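Local coordinates for protein chloromuconate cycloisomerase (Rhodococcus opacus, PDB 4M0X) that belongs to the muconate lactonizing enzyme family of the enolase superfamily and binds a manganese(II) ion in its barrel domain, at residues A[332-337]-A[366-371]; A[45-50]-A[358-363]. All blocks are in the same frame, centred on the assembly; numbering follows the deposited sequence.

Contact 1: A[332-337]-A[366-371]; sequences LIDEVV and RKYSRD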
loop_
_atom_site.group_PDB
_atom_site.type_symbol
_atom_site.label_atom_id
_atom_site.label_comp_id
_atom_site.label_asym_id
_atom_site.label_seq_id
_atom_site.Cartn_x
_atom_site.Cartn_y
_atom_site.Cartn_z
ATOM N N LEU A 332 -30.573 30.014 24.303
ATOM C CA LEU A 332 -30.168 31.187 25.089
ATOM C C LEU A 332 -31.412 31.984 25.479
ATOM O O LEU A 332 -32.311 32.082 24.654
ATOM C CB LEU A 332 -29.213 32.061 24.284
ATOM C CG LEU A 332 -27.916 31.392 23.811
ATOM C CD1 LEU A 332 -26.986 32.402 23.169
ATOM C CD2 LEU A 332 -27.203 30.672 24.951
ATOM N N ILE A 333 -31.503 32.510 26.717
ATOM C CA ILE A 333 -32.633 33.387 27.065
ATOM C C ILE A 333 -32.391 34.835 26.696
ATOM O O ILE A 333 -33.348 35.580 26.544
ATOM C CB ILE A 333 -33.203 33.267 28.508
ATOM C CG1 ILE A 333 -32.129 33.403 29.561
ATOM C CG2 ILE A 333 -33.937 31.948 28.703
ATOM C CD1 ILE A 333 -31.838 32.095 30.285
ATOM N N ASP A 334 -31.145 35.228 26.488
ATOM C CA ASP A 334 -30.856 36.565 25.980
ATOM C C ASP A 334 -29.506 36.607 25.254
ATOM O O ASP A 334 -28.707 35.693 25.393
ATOM C CB ASP A 334 -30.877 37.570 27.119
ATOM C CG ASP A 334 -31.174 38.995 26.664
ATOM O OD1 ASP A 334 -30.978 39.360 25.481
ATOM O OD2 ASP A 334 -31.587 39.779 27.537
ATOM N N GLU A 335 -29.265 37.672 24.489
ATOM C CA GLU A 335 -28.171 37.734 23.517
ATOM C C GLU A 335 -27.579 39.142 23.400
ATOM O O GLU A 335 -28.040 40.051 24.064
ATOM C CB GLU A 335 -28.649 37.236 22.148
ATOM C CG GLU A 335 -29.252 35.838 22.193
ATOM C CD GLU A 335 -28.935 34.970 20.962
ATOM O OE1 GLU A 335 -27.779 35.086 20.413
ATOM O OE2 GLU A 335 -29.850 34.165 20.569
ATOM N N VAL A 336 -26.535 39.324 22.596
ATOM C CA VAL A 336 -26.062 40.701 22.335
ATOM C C VAL A 336 -26.508 41.220 20.961
ATOM O O VAL A 336 -26.021 42.226 20.482
ATOM C CB VAL A 336 -24.550 40.942 22.627
ATOM C CG1 VAL A 336 -24.222 40.556 24.057
ATOM C CG2 VAL A 336 -23.634 40.209 21.656
ATOM N N VAL A 337 -27.470 40.553 20.340
ATOM C CA VAL A 337 -28.001 41.062 19.070
ATOM C C VAL A 337 -29.374 41.673 19.252
ATOM O O VAL A 337 -30.022 41.439 20.246
ATOM C CB VAL A 337 -27.973 40.028 17.912
ATOM C CG1 VAL A 337 -26.529 39.759 17.511
ATOM C CG2 VAL A 337 -28.698 38.743 18.256
ATOM N N ARG A 366 -23.529 45.617 27.086
ATOM C CA ARG A 366 -23.044 46.223 28.319
ATOM C C ARG A 366 -23.547 45.369 29.449
ATOM O O ARG A 366 -22.764 44.966 30.287
ATOM C CB ARG A 366 -23.552 47.655 28.455
ATOM C CG ARG A 366 -23.139 48.355 29.731
ATOM C CD ARG A 366 -23.919 49.645 29.918
ATOM N NE ARG A 366 -25.313 49.406 30.301
ATOM C CZ ARG A 366 -25.711 48.807 31.431
ATOM N NH1 ARG A 366 -24.822 48.349 32.303
ATOM N NH2 ARG A 366 -27.008 48.655 31.689
ATOM N N LYS A 367 -24.850 45.054 29.404
ATOM C CA LYS A 367 -25.577 44.339 30.468
ATOM C C LYS A 367 -24.961 43.005 30.751
ATOM O O LYS A 367 -24.863 42.622 31.915
ATOM C CB LYS A 367 -27.070 44.144 30.132
ATOM C CG LYS A 367 -27.936 43.769 31.326
ATOM C CD LYS A 367 -29.020 42.737 31.013
ATOM C CE LYS A 367 -30.422 43.325 30.923
ATOM N NZ LYS A 367 -31.410 42.276 31.280
ATOM N N TYR A 368 -24.535 42.303 29.699
ATOM C CA TYR A 368 -24.000 40.966 29.876
ATOM C C TYR A 368 -22.494 40.868 29.747
ATOM O O TYR A 368 -21.960 39.757 29.754
ATOM C CB TYR A 368 -24.691 39.959 28.965
ATOM C CG TYR A 368 -26.162 39.746 29.240
ATOM C CD1 TYR A 368 -26.589 39.127 30.414
ATOM C CD2 TYR A 368 -27.135 40.160 28.317
ATOM C CE1 TYR A 368 -27.939 38.914 30.667
ATOM C CE2 TYR A 368 -28.494 39.957 28.551
ATOM C CZ TYR A 368 -28.901 39.321 29.724
ATOM O OH TYR A 368 -30.259 39.097 29.978
ATOM N N SER A 369 -21.794 42.002 29.673
ATOM C CA SER A 369 -20.333 41.962 29.768
ATOM C C SER A 369 -19.928 41.397 31.108
ATOM O O SER A 369 -20.595 41.631 32.116
ATOM C CB SER A 369 -19.726 43.331 29.614
ATOM O OG SER A 369 -19.808 43.732 28.263
ATOM N N ARG A 370 -18.848 40.628 31.119
ATOM C CA ARG A 370 -18.332 40.100 32.363
ATOM C C ARG A 370 -17.498 41.154 33.097
ATOM O O ARG A 370 -16.704 41.873 32.463
ATOM C CB ARG A 370 -17.495 38.865 32.090
ATOM C CG ARG A 370 -16.972 38.212 33.356
ATOM C CD ARG A 370 -15.841 37.277 33.002
ATOM N NE ARG A 370 -16.375 36.066 32.400
ATOM C CZ ARG A 370 -15.643 35.024 32.057
ATOM N NH1 ARG A 370 -14.325 35.037 32.213
ATOM N NH2 ARG A 370 -16.245 33.986 31.536
ATOM N N ASP A 371 -17.687 41.230 34.425
ATOM C CA ASP A 371 -16.920 42.137 35.308
ATOM C C ASP A 371 -15.442 41.760 35.328
ATOM O O ASP A 371 -14.586 42.565 34.978
ATOM C CB ASP A 371 -17.466 42.114 36.753
ATOM C CG ASP A 371 -18.748 42.937 36.926
ATOM O OD1 ASP A 371 -18.821 44.071 36.404
ATOM O OD2 ASP A 371 -19.682 42.452 37.603
#
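The Tyr368 ring meets Asp334 at its hydroxyl and the adjoining CE2, where Asp334 OD2 lies at the edge and near the ring plane, while CD of Lys367 sits 3.6 Å above one face, nearer the ring's edge than its centre. In this enolase-superfamily fold, an alpha/beta barrel joined to an N-terminal capping domain, the contact pins the C-terminal tail to the long loop after strand 323-324. Tyr368 OH donates a 2.9 Å hydrogen bond to Asp334 OD2. The carboxylate and ring planes stand 74° apart, and the donor lies above the carboxylate plane, 35° out of it. CG of Asp334 is anti to the backbone N (chi1 -156°), a setting that carries the carboxylate to the tyrosine. The other oxygen, OD1, accepts from Glu335 N on its anti side and also forms a salt bridge with Arg364 NH1, so both oxygens are engaged and rotation of the carboxylate is restricted. Lys367 NZ, 4.5 Å from Asp334 OD2, is too far for a salt bridge but may still favour the charged carboxylate. The CB of Glu335 points away from 366-371, and its OE1 accepts from Ser304 N. Tyr368 also packs on Pro16 of strand 5-17, placing the contact against the N-terminal sheet. Farther back on the ring, Glu335 O approaches Tyr368 CD2 obliquely, at 4.3 Å.

Contact 2: A[45-50]-A[358-363]; sequences EGIGEA and VNLDEE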
loop_
_atom_site.group_PDB
_atom_site.type_symbol
_atom_site.label_atom_id
_atom_site.label_comp_id
_atom_site.label_asym_id
_atom_site.label_seq_id
_atom_site.Cartn_x
_atom_site.Cartn_y
_atom_site.Cartn_z
ATOM N N GLU A 45 -19.138 49.235 11.237
ATOM C CA GLU A 45 -18.824 48.302 12.289
ATOM C C GLU A 45 -19.123 46.867 11.876
ATOM O O GLU A 45 -20.147 46.587 11.242
ATOM C CB GLU A 45 -19.605 48.670 13.545
ATOM C CG GLU A 45 -18.954 48.187 14.822
ATOM C CD GLU A 45 -18.793 49.281 15.872
ATOM O OE1 GLU A 45 -18.853 48.923 17.069
ATOM O OE2 GLU A 45 -18.591 50.481 15.528
ATOM N N GLY A 46 -18.216 45.960 12.226
ATOM C CA GLY A 46 -18.513 44.532 12.169
ATOM C C GLY A 46 -18.387 43.856 13.525
ATOM O O GLY A 46 -17.602 44.255 14.368
ATOM N N ILE A 47 -19.157 42.804 13.726
ATOM C CA ILE A 47 -19.067 41.999 14.946
ATOM C C ILE A 47 -18.684 40.542 14.641
ATOM O O ILE A 47 -19.082 39.975 13.630
ATOM C CB ILE A 47 -20.377 42.080 15.771
ATOM C CG1 ILE A 47 -21.584 41.649 14.941
ATOM C CG2 ILE A 47 -20.606 43.500 16.263
ATOM C CD1 ILE A 47 -22.856 41.468 15.760
ATOM N N GLY A 48 -17.866 39.961 15.504
ATOM C CA GLY A 48 -17.550 38.543 15.454
ATOM C C GLY A 48 -17.702 37.960 16.854
ATOM O O GLY A 48 -17.769 38.697 17.857
ATOM N N GLU A 49 -17.753 36.638 16.932
ATOM C CA GLU A 49 -17.831 35.972 18.205
ATOM C C GLU A 49 -16.698 34.947 18.295
ATOM O O GLU A 49 -16.404 34.250 17.328
ATOM C CB GLU A 49 -19.226 35.354 18.320
ATOM C CG GLU A 49 -19.377 34.105 19.165
ATOM C CD GLU A 49 -20.837 33.659 19.302
ATOM O OE1 GLU A 49 -21.712 34.176 18.612
ATOM O OE2 GLU A 49 -21.129 32.778 20.114
ATOM N N ALA A 50 -16.012 34.895 19.430
ATOM C CA ALA A 50 -15.221 33.701 19.768
ATOM C C ALA A 50 -16.006 32.815 20.757
ATOM O O ALA A 50 -16.463 33.271 21.810
ATOM C CB ALA A 50 -13.871 34.071 20.344
ATOM N N VAL A 358 -27.189 40.045 11.565
ATOM C CA VAL A 358 -27.639 40.409 12.921
ATOM C C VAL A 358 -26.844 41.612 13.357
ATOM O O VAL A 358 -25.719 41.778 12.899
ATOM C CB VAL A 358 -27.404 39.297 13.971
ATOM C CG1 VAL A 358 -28.434 38.183 13.818
ATOM C CG2 VAL A 358 -25.984 38.767 13.872
ATOM N N ASN A 359 -27.416 42.428 14.243
ATOM C CA ASN A 359 -26.793 43.672 14.684
ATOM C C ASN A 359 -26.551 43.703 16.174
ATOM O O ASN A 359 -27.279 43.066 16.931
ATOM C CB ASN A 359 -27.679 44.819 14.287
ATOM C CG ASN A 359 -27.714 45.019 12.782
ATOM O OD1 ASN A 359 -28.729 44.761 12.145
ATOM N ND2 ASN A 359 -26.592 45.469 12.201
ATOM N N LEU A 360 -25.509 44.406 16.614
ATOM C CA LEU A 360 -25.336 44.602 18.051
ATOM C C LEU A 360 -26.522 45.264 18.762
ATOM O O LEU A 360 -27.182 46.157 18.236
ATOM C CB LEU A 360 -24.119 45.447 18.338
ATOM C CG LEU A 360 -22.919 44.626 18.747
ATOM C CD1 LEU A 360 -21.851 45.586 19.248
ATOM C CD2 LEU A 360 -23.275 43.577 19.796
ATOM N N ASP A 361 -26.771 44.827 19.981
ATOM C CA ASP A 361 -27.555 45.621 20.886
ATOM C C ASP A 361 -26.619 46.069 21.994
ATOM O O ASP A 361 -26.260 45.283 22.868
ATOM C CB ASP A 361 -28.719 44.817 21.444
ATOM C CG ASP A 361 -29.519 45.582 22.480
ATOM O OD1 ASP A 361 -28.922 46.337 23.299
ATOM O OD2 ASP A 361 -30.758 45.393 22.484
ATOM N N GLU A 362 -26.251 47.343 21.973
ATOM C CA GLU A 362 -25.182 47.809 22.855
ATOM C C GLU A 362 -25.567 47.847 24.336
ATOM O O GLU A 362 -24.718 47.804 25.218
ATOM C CB GLU A 362 -24.615 49.124 22.347
ATOM C CG GLU A 362 -23.791 48.911 21.099
ATOM C CD GLU A 362 -22.789 50.013 20.865
ATOM O OE1 GLU A 362 -21.839 50.150 21.685
ATOM O OE2 GLU A 362 -22.952 50.742 19.859
ATOM N N GLU A 363 -26.856 47.883 24.601
ATOM C CA GLU A 363 -27.306 47.819 25.971
ATOM C C GLU A 363 -27.143 46.401 26.489
ATOM O O GLU A 363 -26.612 46.196 27.593
ATOM C CB GLU A 363 -28.755 48.319 26.113
ATOM C CG GLU A 363 -29.376 48.136 27.489
ATOM C CD GLU A 363 -28.573 48.745 28.632
ATOM O OE1 GLU A 363 -27.635 49.550 28.399
ATOM O OE2 GLU A 363 -28.903 48.403 29.793
#
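Ile47 and Leu360 have the closest CA atoms across the two segments, 7.5 Å apart, and no hydrogen bond crosses, so the extended chain of 358-361 passes the strand by side-chain packing and does not join it as a sheet partner. The strand belongs to the antiparallel sheet of the enolase-superfamily N-terminal domain: Gly46, Gly48 and Ala50 are backbone-bonded to Val38, Val36 and Val34 of strand 27-40. Its partner, 358-363, leads into the C-terminal helix 362-368. The two branches of Ile47 have separate targets. CG2 packs on the branch point of Leu360, 3.6 Å from CG, with Leu360 CD1 at 3.8 Å, and the two side chains cross obliquely. CG1 stands between the backbone N and the carbonyl carbon (chi1 57°), and its extended continuation delivers CD1 to the passing main chain, 4.0 Å from Leu360 N and 4.1 Å from Val358 O. Ile47 thus packs on a side chain with one branch and on the main chain with the other. It also touches Val305 of helix 304-316, and Leu360 rests on Leu35, which makes this a hydrophobic seam between the N-terminal sheet and C-terminal parts of the chain. Beside it the carboxylates of Glu45 and Glu362 come within 5.3 Å of each other (Glu45 OE1 to Glu362 OE2). Arg37 forms salt bridges with both glutamates, through NE to Glu45 OE1 and NH2 to Glu362 OE1, which probably offsets their repulsion. Where the helix starts, Asp361 is the N-cap: its OD2 forms a salt bridge with Arg364 NE, and its OD1 accepts a weak capping bond from Glu363 N, 2.9 Å long and bent to 124°.

How the contacts relate
From the N terminus the chain completes the N-terminal sheet with strand 45-51, then runs through the barrel to the 332-337 loop. Contact 2 closes the longer loop, 307 residues, when 358-363 returns to the strand; contact 1 closes a loop of 28 residues when the tail 366-371 comes back to 332-337. The segments alternate, so the two closures cross rather than nest. Their centres are 11 Å apart, and they touch directly: Val336 O lies 2.8 Å from Asp361 N, a probable hydrogen bond, and Val337 CG1 packs 3.7 Å from Val358 CB. Contact 2 precedes helix 362-368 and contact 1 sits near its far end, tying the late loop and C terminus to the N-terminal sheet.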